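Local atomic coordinates of putative L-alanine-DL-glutamate epimerase (Burkholderia xenovorans, PDB entry 3GO2), a protein that probably acts as a racemase or epimerase of the mandelate racemase/muconate lactonizing enzyme family and binds magnesium ions. Residues D9-D14 and V32-F37; Y20-L25 and G322-M327; T142-V147 and L203-D208. One frame throughout, in Å; residues are numbered along the deposited sequence.

Interaction 1. Residues D9-D14 and V32-F37; sequences DTLCCD and VGWSEF
L11 and T10 meet W34 and F37 in a small apolar contact between the two outer strands of the three-stranded antiparallel sheet in the N-terminal domain. The strands 5-14 and 32-37 run parallel to each other. Strand 19-27 lies between them, so they share no hydrogen bond. The backbones stay well apart, with L11 CA 9.3 Å from E36 CA, so only side chains bridge the gap over the middle strand. On one side of the sheet, L11 CD2 reaches the six-membered end of the W34 indole. L11 CD2 lies 3.9 Å from W34 CH2 and 4.0 Å from W34 CZ3. The methyl comes in at the ring edge, near the ring plane, and the two side chains cross at about a right angle. With CG anti to the carbonyl carbon in both (chi1 -63° for L11 and -70° for W34), the ends of the two side chains come together over the middle strand. One face of the indole carries V32 CG1 from the same strand, offset toward the rim. On the other side of the sheet the contact is looser. There T10 CG2 approaches F37 CZ at 4.4 Å, obliquely to the ring. The polar branch of T10 is engaged separately, with OG1 hydrogen-bonded to E51. T10 and F37 also pack against I50 of helix 46-57, and F37 touches A90 of helix 82-103. The W34 side lies by K24 of the middle strand and the loop residues D378 and P379.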
loop_
_atom_site.group_PDB
_atom_site.type_symbol
_atom_site.label_atom_id
_atom_site.label_comp_id
_atom_site.label_asym_id
_atom_site.label_seq_id
_atom_site.Cartn_x
_atom_site.Cartn_y
_atom_site.Cartn_z
ATOM N N ASP A 9 11.520 35.794 31.916
ATOM C CA ASP A 9 11.371 35.299 33.282
ATOM C C ASP A 9 10.247 34.278 33.350
ATOM O O ASP A 9 9.331 34.292 32.518
ATOM C CB ASP A 9 11.016 36.456 34.209
ATOM C CG ASP A 9 12.052 37.572 34.207
ATOM O OD1 ASP A 9 13.237 37.266 34.431
ATOM O OD2 ASP A 9 11.659 38.747 33.986
ATOM N N THR A 10 10.300 33.395 34.346
ATOM C CA THR A 10 9.189 32.479 34.587
ATOM C C THR A 10 8.656 32.696 35.983
ATOM O O THR A 10 9.421 33.056 36.890
ATOM C CB THR A 10 9.607 30.986 34.419
ATOM O OG1 THR A 10 10.693 30.685 35.295
ATOM C CG2 THR A 10 10.028 30.683 32.968
ATOM N N LEU A 11 7.352 32.502 36.147
ATOM C CA LEU A 11 6.667 32.655 37.422
ATOM C C LEU A 11 5.778 31.454 37.676
ATOM O O LEU A 11 5.356 30.772 36.745
ATOM C CB LEU A 11 5.802 33.924 37.440
ATOM C CG LEU A 11 6.444 35.311 37.304
ATOM C CD1 LEU A 11 7.160 35.577 35.950
ATOM C CD2 LEU A 11 5.352 36.377 37.518
ATOM N N CYS A 12 5.469 31.203 38.934
ATOM C CA CYS A 12 4.641 30.037 39.302
ATOM C C CYS A 12 3.760 30.386 40.498
ATOM O O CYS A 12 4.185 31.115 41.383
ATOM C CB CYS A 12 5.572 28.864 39.607
ATOM S SG CYS A 12 4.752 27.321 40.018
ATOM N N CYS A 13 2.510 29.915 40.507
ATOM C CA CYS A 13 1.642 30.115 41.653
ATOM C C CYS A 13 0.774 28.903 41.915
ATOM O O CYS A 13 0.576 28.031 41.050
ATOM C CB CYS A 13 0.784 31.368 41.465
ATOM S SG CYS A 13 -0.541 31.205 40.239
ATOM N N ASP A 14 0.249 28.847 43.129
ATOM C CA ASP A 14 -0.623 27.752 43.545
ATOM C C ASP A 14 -1.930 27.770 42.756
ATOM O O ASP A 14 -2.545 28.823 42.596
ATOM C CB ASP A 14 -0.989 27.922 45.028
ATOM C CG ASP A 14 -1.772 26.761 45.552
ATOM O OD1 ASP A 14 -1.297 25.629 45.402
ATOM O OD2 ASP A 14 -2.875 26.972 46.075
ATOM N N VAL A 32 5.337 44.154 27.910
ATOM C CA VAL A 32 5.429 42.850 28.543
ATOM C C VAL A 32 4.489 41.878 27.845
ATOM O O VAL A 32 3.287 42.130 27.767
ATOM C CB VAL A 32 5.092 42.900 30.030
ATOM C CG1 VAL A 32 5.107 41.517 30.647
ATOM C CG2 VAL A 32 6.066 43.853 30.757
ATOM N N GLY A 33 5.063 40.798 27.318
ATOM C CA GLY A 33 4.301 39.693 26.747
ATOM C C GLY A 33 4.263 38.540 27.748
ATOM O O GLY A 33 5.267 38.234 28.407
ATOM N N TRP A 34 3.095 37.902 27.831
ATOM C CA TRP A 34 2.845 36.810 28.753
ATOM C C TRP A 34 2.341 35.568 28.047
ATOM O O TRP A 34 1.605 35.650 27.044
ATOM C CB TRP A 34 1.726 37.196 29.718
ATOM C CG TRP A 34 2.047 38.250 30.740
ATOM C CD1 TRP A 34 1.721 39.584 30.684
ATOM C CD2 TRP A 34 2.694 38.048 31.992
ATOM N NE1 TRP A 34 2.134 40.217 31.826
ATOM C CE2 TRP A 34 2.741 39.295 32.641
ATOM C CE3 TRP A 34 3.255 36.937 32.622
ATOM C CZ2 TRP A 34 3.313 39.451 33.890
ATOM C CZ3 TRP A 34 3.825 37.099 33.869
ATOM C CH2 TRP A 34 3.841 38.349 34.487
ATOM N N SER A 35 2.743 34.422 28.575
ATOM C CA SER A 35 2.042 33.168 28.278
ATOM C C SER A 35 1.840 32.380 29.550
ATOM O O SER A 35 2.394 32.707 30.607
ATOM C CB SER A 35 2.846 32.333 27.265
ATOM O OG SER A 35 4.041 31.845 27.858
ATOM N N GLU A 36 1.035 31.337 29.449
ATOM C CA GLU A 36 0.825 30.405 30.552
ATOM C C GLU A 36 1.247 29.041 30.032
ATOM O O GLU A 36 1.060 28.762 28.862
ATOM C CB GLU A 36 -0.613 30.435 31.057
ATOM C CG GLU A 36 -0.875 29.454 32.207
ATOM C CD GLU A 36 -2.302 29.501 32.729
ATOM O OE1 GLU A 36 -3.026 30.441 32.394
ATOM O OE2 GLU A 36 -2.686 28.574 33.494
ATOM N N PHE A 37 1.910 28.251 30.866
ATOM C CA PHE A 37 2.282 26.866 30.534
ATOM C C PHE A 37 2.040 25.953 31.746
ATOM O O PHE A 37 1.642 26.406 32.806
ATOM C CB PHE A 37 3.724 26.783 30.006
ATOM C CG PHE A 37 4.801 27.088 31.017
ATOM C CD1 PHE A 37 5.469 26.062 31.701
ATOM C CD2 PHE A 37 5.164 28.385 31.275
ATOM C CE1 PHE A 37 6.504 26.349 32.593
ATOM C CE2 PHE A 37 6.170 28.677 32.191
ATOM C CZ PHE A 37 6.825 27.657 32.865
#

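Interaction 2. Residues Y20-L25 and G322-M327; sequences YHFVKL and GHLCTM
Y20 packs closely against G322, while F22 and L324 meet more loosely beside them. The Y20 ring carries the tight part. Y20 OH lies 3.5 Å from G322 CA, and Y20 CZ is 3.6 Å from G322 CA. Y20 CE1 also comes within 3.7 Å of G322 N. The approach is oblique to the ring. G322 has no side chain, and the ring lies directly against its CA. With chi1 at -69°, the Y20 ring leaves the strand beside its own backbone N and points at the start of the helix. Its hydroxyl is hydrogen-bonded to E352 OE1. The other oxygen of that carboxylate accepts a hydrogen bond from H323 N, so E352 ties the tyrosine to the first turn. The looser part is a single apolar touch, with L324 CD2 4.3 Å from F22 CD1. The methyl meets the phenyl ring at its edge, near the plane. This part is also buried, so the contact has no solvent side. G322 is the N-cap residue of helix 323-335. Its N is hydrogen-bonded to E36 OE2, and C325 N to E36 OE1. The contact thus joins the N-terminal capping domain of the enolase-type fold to its barrel domain. Strand 19-27 runs between strands 5-14 and 32-37, and helix 323-335 follows the barrel strand 314-317.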
loop_
_atom_site.group_PDB
_atom_site.type_symbol
_atom_site.label_atom_id
_atom_site.label_comp_id
_atom_site.label_asym_id
_atom_site.label_seq_id
_atom_site.Cartn_x
_atom_site.Cartn_y
_atom_site.Cartn_z
ATOM N N TYR A 20 0.056 26.865 38.484
ATOM C CA TYR A 20 0.102 27.531 37.189
ATOM C C TYR A 20 1.502 28.044 36.971
ATOM O O TYR A 20 2.170 28.412 37.919
ATOM C CB TYR A 20 -0.807 28.733 37.149
ATOM C CG TYR A 20 -2.289 28.480 37.188
ATOM C CD1 TYR A 20 -2.863 27.277 36.757
ATOM C CD2 TYR A 20 -3.145 29.502 37.573
ATOM C CE1 TYR A 20 -4.219 27.097 36.777
ATOM C CE2 TYR A 20 -4.499 29.318 37.579
ATOM C CZ TYR A 20 -5.030 28.120 37.177
ATOM O OH TYR A 20 -6.401 27.975 37.179
ATOM N N HIS A 21 1.933 28.100 35.716
ATOM C CA HIS A 21 3.207 28.681 35.360
ATOM C C HIS A 21 3.050 29.718 34.255
ATOM O O HIS A 21 2.173 29.598 33.411
ATOM C CB HIS A 21 4.175 27.605 34.853
ATOM C CG HIS A 21 4.427 26.501 35.829
ATOM N ND1 HIS A 21 5.608 26.404 36.535
ATOM C CD2 HIS A 21 3.685 25.422 36.176
ATOM C CE1 HIS A 21 5.575 25.320 37.293
ATOM N NE2 HIS A 21 4.421 24.709 37.100
ATOM N N PHE A 22 3.946 30.699 34.246
ATOM C CA PHE A 22 3.877 31.803 33.293
ATOM C C PHE A 22 5.239 32.158 32.784
ATOM O O PHE A 22 6.222 32.021 33.523
ATOM C CB PHE A 22 3.249 33.056 33.945
ATOM C CG PHE A 22 1.953 32.795 34.604
ATOM C CD1 PHE A 22 0.787 32.758 33.867
ATOM C CD2 PHE A 22 1.877 32.541 35.963
ATOM C CE1 PHE A 22 -0.429 32.470 34.485
ATOM C CE2 PHE A 22 0.663 32.268 36.578
ATOM C CZ PHE A 22 -0.475 32.218 35.843
ATOM N N VAL A 23 5.284 32.573 31.519
ATOM C CA VAL A 23 6.449 33.252 30.918
ATOM C C VAL A 23 6.136 34.747 30.843
ATOM O O VAL A 23 5.051 35.146 30.426
ATOM C CB VAL A 23 6.788 32.743 29.510
ATOM C CG1 VAL A 23 7.959 33.539 28.889
ATOM C CG2 VAL A 23 7.133 31.250 29.570
ATOM N N LYS A 24 7.106 35.549 31.264
ATOM C CA LYS A 24 7.030 37.009 31.239
ATOM C C LYS A 24 8.197 37.527 30.425
ATOM O O LYS A 24 9.356 37.364 30.815
ATOM C CB LYS A 24 7.125 37.576 32.655
ATOM C CG LYS A 24 7.011 39.073 32.677
ATOM C CD LYS A 24 7.303 39.641 34.053
ATOM C CE LYS A 24 6.974 41.091 34.102
ATOM N NZ LYS A 24 7.362 41.657 35.454
ATOM N N LEU A 25 7.904 38.136 29.292
ATOM C CA LEU A 25 8.921 38.591 28.358
ATOM C C LEU A 25 8.825 40.104 28.273
ATOM O O LEU A 25 7.747 40.645 28.036
ATOM C CB LEU A 25 8.658 37.954 26.982
ATOM C CG LEU A 25 9.593 38.283 25.830
ATOM C CD1 LEU A 25 9.538 37.099 24.824
ATOM C CD2 LEU A 25 9.288 39.639 25.161
ATOM N N GLY A 322 -5.489 27.926 33.374
ATOM C CA GLY A 322 -5.990 29.190 33.902
ATOM C C GLY A 322 -6.590 30.104 32.849
ATOM O O GLY A 322 -6.663 29.768 31.658
ATOM N N HIS A 323 -7.012 31.291 33.285
ATOM C CA HIS A 323 -7.665 32.230 32.358
ATOM C C HIS A 323 -6.778 32.642 31.209
ATOM O O HIS A 323 -7.272 32.885 30.123
ATOM C CB HIS A 323 -8.131 33.516 33.060
ATOM C CG HIS A 323 -9.340 33.346 33.918
ATOM N ND1 HIS A 323 -10.228 32.298 33.780
ATOM C CD2 HIS A 323 -9.818 34.116 34.929
ATOM C CE1 HIS A 323 -11.205 32.439 34.656
ATOM N NE2 HIS A 323 -10.978 33.533 35.367
ATOM N N LEU A 324 -5.476 32.791 31.426
ATOM C CA LEU A 324 -4.613 33.201 30.314
ATOM C C LEU A 324 -4.594 32.134 29.206
ATOM O O LEU A 324 -4.654 32.473 28.019
ATOM C CB LEU A 324 -3.214 33.570 30.782
ATOM C CG LEU A 324 -2.208 33.951 29.699
ATOM C CD1 LEU A 324 -2.761 35.025 28.764
ATOM C CD2 LEU A 324 -0.897 34.427 30.322
ATOM N N CYS A 325 -4.540 30.865 29.576
ATOM C CA CYS A 325 -4.649 29.800 28.566
ATOM C C CYS A 325 -5.957 29.895 27.802
ATOM O O CYS A 325 -5.982 29.670 26.590
ATOM C CB CYS A 325 -4.509 28.422 29.180
ATOM S SG CYS A 325 -2.813 28.061 29.705
ATOM N N THR A 326 -7.048 30.220 28.493
ATOM C CA THR A 326 -8.331 30.359 27.806
ATOM C C THR A 326 -8.277 31.481 26.792
ATOM O O THR A 326 -8.779 31.333 25.653
ATOM C CB THR A 326 -9.489 30.596 28.809
ATOM O OG1 THR A 326 -9.627 29.447 29.645
ATOM C CG2 THR A 326 -10.814 30.828 28.074
ATOM N N MET A 327 -7.653 32.601 27.170
ATOM C CA MET A 327 -7.572 33.745 26.250
ATOM C C MET A 327 -6.603 33.441 25.088
ATOM O O MET A 327 -6.851 33.832 23.961
ATOM C CB MET A 327 -7.218 35.020 27.002
ATOM C CG MET A 327 -8.246 35.421 28.019
ATOM S SD MET A 327 -9.952 35.646 27.374
ATOM C CE MET A 327 -10.468 37.086 28.397
#

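Interaction 3. Residues T142-V147 and L203-D208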
loop_
_atom_site.group_PDB
_atom_site.type_symbol
_atom_site.label_atom_id
_atom_site.label_comp_id
_atom_site.label_asym_id
_atom_site.label_seq_id
_atom_site.Cartn_x
_atom_site.Cartn_y
_atom_site.Cartn_z
ATOM N N THR A 142 -20.312 13.073 44.775
ATOM C CA THR A 142 -19.923 11.826 45.443
ATOM C C THR A 142 -20.787 10.633 45.049
ATOM O O THR A 142 -20.550 9.523 45.529
ATOM C CB THR A 142 -20.015 11.972 46.982
ATOM O OG1 THR A 142 -21.375 12.251 47.313
ATOM C CG2 THR A 142 -19.131 13.089 47.487
ATOM N N ASP A 143 -21.773 10.829 44.177
ATOM C CA ASP A 143 -22.658 9.746 43.758
ATOM C C ASP A 143 -23.355 10.041 42.435
ATOM O O ASP A 143 -23.201 11.113 41.847
ATOM C CB ASP A 143 -23.702 9.420 44.868
ATOM C CG ASP A 143 -24.570 10.605 45.242
ATOM O OD1 ASP A 143 -24.692 11.578 44.474
ATOM O OD2 ASP A 143 -25.164 10.552 46.343
ATOM N N LEU A 144 -24.149 9.086 41.964
ATOM C CA LEU A 144 -24.790 9.234 40.662
ATOM C C LEU A 144 -25.799 10.374 40.643
ATOM O O LEU A 144 -25.977 11.036 39.631
ATOM C CB LEU A 144 -25.434 7.916 40.203
ATOM C CG LEU A 144 -24.499 6.793 39.741
ATOM C CD1 LEU A 144 -25.271 5.466 39.617
ATOM C CD2 LEU A 144 -23.848 7.150 38.406
ATOM N N ASP A 145 -26.469 10.622 41.769
ATOM C CA ASP A 145 -27.394 11.756 41.824
ATOM C C ASP A 145 -26.681 13.085 41.616
ATOM O O ASP A 145 -27.226 13.963 40.963
ATOM C CB ASP A 145 -28.182 11.772 43.143
ATOM C CG ASP A 145 -29.268 10.701 43.203
ATOM O OD1 ASP A 145 -29.760 10.214 42.151
ATOM O OD2 ASP A 145 -29.633 10.353 44.346
ATOM N N GLY A 146 -25.459 13.210 42.144
ATOM C CA GLY A 146 -24.622 14.398 41.967
ATOM C C GLY A 146 -24.179 14.589 40.526
ATOM O O GLY A 146 -24.173 15.712 39.994
ATOM N N VAL A 147 -23.840 13.474 39.886
ATOM C CA VAL A 147 -23.520 13.465 38.452
ATOM C C VAL A 147 -24.694 14.039 37.667
ATOM O O VAL A 147 -24.527 14.941 36.846
ATOM C CB VAL A 147 -23.145 12.040 37.979
ATOM C CG1 VAL A 147 -23.033 11.950 36.463
ATOM C CG2 VAL A 147 -21.834 11.605 38.632
ATOM N N LEU A 203 -22.679 7.661 32.593
ATOM C CA LEU A 203 -23.175 8.340 31.437
ATOM C C LEU A 203 -24.716 8.407 31.405
ATOM O O LEU A 203 -25.274 9.405 30.964
ATOM C CB LEU A 203 -22.634 7.669 30.163
ATOM C CG LEU A 203 -21.160 7.929 29.909
ATOM C CD1 LEU A 203 -20.671 6.981 28.782
ATOM C CD2 LEU A 203 -20.949 9.375 29.501
ATOM N N GLU A 204 -25.389 7.360 31.867
ATOM C CA GLU A 204 -26.874 7.376 31.934
ATOM C C GLU A 204 -27.384 8.458 32.888
ATOM O O GLU A 204 -28.357 9.163 32.562
ATOM C CB GLU A 204 -27.430 5.996 32.273
ATOM C CG GLU A 204 -27.368 5.065 31.057
ATOM C CD GLU A 204 -27.779 3.640 31.342
ATOM O OE1 GLU A 204 -27.888 3.285 32.532
ATOM O OE2 GLU A 204 -28.001 2.887 30.362
ATOM N N ALA A 205 -26.705 8.616 34.018
ATOM C CA ALA A 205 -27.016 9.684 34.977
ATOM C C ALA A 205 -26.765 11.049 34.379
ATOM O O ALA A 205 -27.580 11.986 34.515
ATOM C CB ALA A 205 -26.240 9.507 36.282
ATOM N N LEU A 206 -25.619 11.191 33.717
ATOM C CA LEU A 206 -25.322 12.442 33.042
ATOM C C LEU A 206 -26.362 12.811 31.990
ATOM O O LEU A 206 -26.783 13.967 31.909
ATOM C CB LEU A 206 -23.916 12.376 32.420
ATOM C CG LEU A 206 -23.176 13.682 32.312
ATOM C CD1 LEU A 206 -22.779 14.228 33.698
ATOM C CD2 LEU A 206 -21.924 13.469 31.430
ATOM N N ARG A 207 -26.793 11.826 31.189
ATOM C CA ARG A 207 -27.767 12.062 30.144
ATOM C C ARG A 207 -29.142 12.436 30.725
ATOM O O ARG A 207 -29.846 13.302 30.173
ATOM C CB ARG A 207 -27.913 10.826 29.254
ATOM C CG ARG A 207 -29.033 10.918 28.216
ATOM C CD ARG A 207 -28.894 12.186 27.367
ATOM N NE ARG A 207 -27.753 12.105 26.457
ATOM C CZ ARG A 207 -27.181 13.136 25.831
ATOM N NH1 ARG A 207 -27.591 14.378 26.025
ATOM N NH2 ARG A 207 -26.172 12.904 24.998
ATOM N N ASP A 208 -29.501 11.762 31.810
ATOM C CA ASP A 208 -30.763 12.004 32.537
ATOM C C ASP A 208 -30.814 13.481 32.986
ATOM O O ASP A 208 -31.854 14.125 32.878
ATOM C CB ASP A 208 -30.855 11.035 33.735
ATOM C CG ASP A 208 -32.199 11.073 34.462
ATOM O OD1 ASP A 208 -33.183 11.610 33.909
ATOM O OD2 ASP A 208 -32.263 10.533 35.600
#
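L144 and V147 meet A205 and L206 with aliphatic groups, and no ring has a face or an edge in the contact. The flat groups are a carbonyl and a carboxylate. The carbonyl is that of L144, and L144 O lies 3.7 Å from A205 CB. The carboxylate is that of D143, which stands at the N-cap of helix 144-156. D143 OD1 accepts a hydrogen bond from G146 N at 2.9 Å, nearly along the C-O axis, with an N-H...O angle of 151°. This bond steadies the first turn, from which V147 points at the other helix and L144 reaches it with the end of its side chain. A205 CB also sits 4.0 Å from L144 CD2 and 4.0 Å from V147 CG1. The small alanine is therefore held between two residues one turn apart, and the helices can come close. The CA atoms of V147 and L206 are only 5.8 Å apart.

Helix 144-156 precedes barrel strand 161-168. Helix 193-210 links that strand to the parallel strand 215-219 in a beta-alpha-beta crossover. The contact thus packs two neighbouring outer helices of the TIM-type barrel of the enolase superfamily.

The closest touch is V147 CG1 to L206 CD1, at 3.6 Å, where the two side chains cross at about a right angle. V147 CG1 is anti to the backbone N (chi1 170°), and this branch makes the side-chain contacts of V147 with A205 and L206. L206 CD1 also lies 3.7 Å from V147 O. L206 continues inward onto I162 and T164 of strand 161-168. Its side chain is about 8 Å from that of K163, which binds 2-oxoglutarate in a structure of this protein, though the ligand is absent from this chain. A salt bridge from D208 to K148 adds a charged tie between the same two helices.

In the fold
Interactions 1 and 2 touch and share one sheet. Interaction 1 spans its outer strands, and interaction 2 uses the middle strand, which is hydrogen-bonded to both. E36 connects them further, since it lies on strand 32-37 and binds the start of helix 323-335. Interaction 2 is fully buried and joins two domains, with carboxylates nearby that satisfy a helix start. Interaction 1 is partly buried and joins strands of one domain through apolar side chains. Interaction 3 lies about 33 Å or more, centre to centre, from both. It is partly buried, pairs two barrel helices mainly through aliphatic groups, with no hydrogen bond between its two segments, and is nested in the long loop closed by interaction 2.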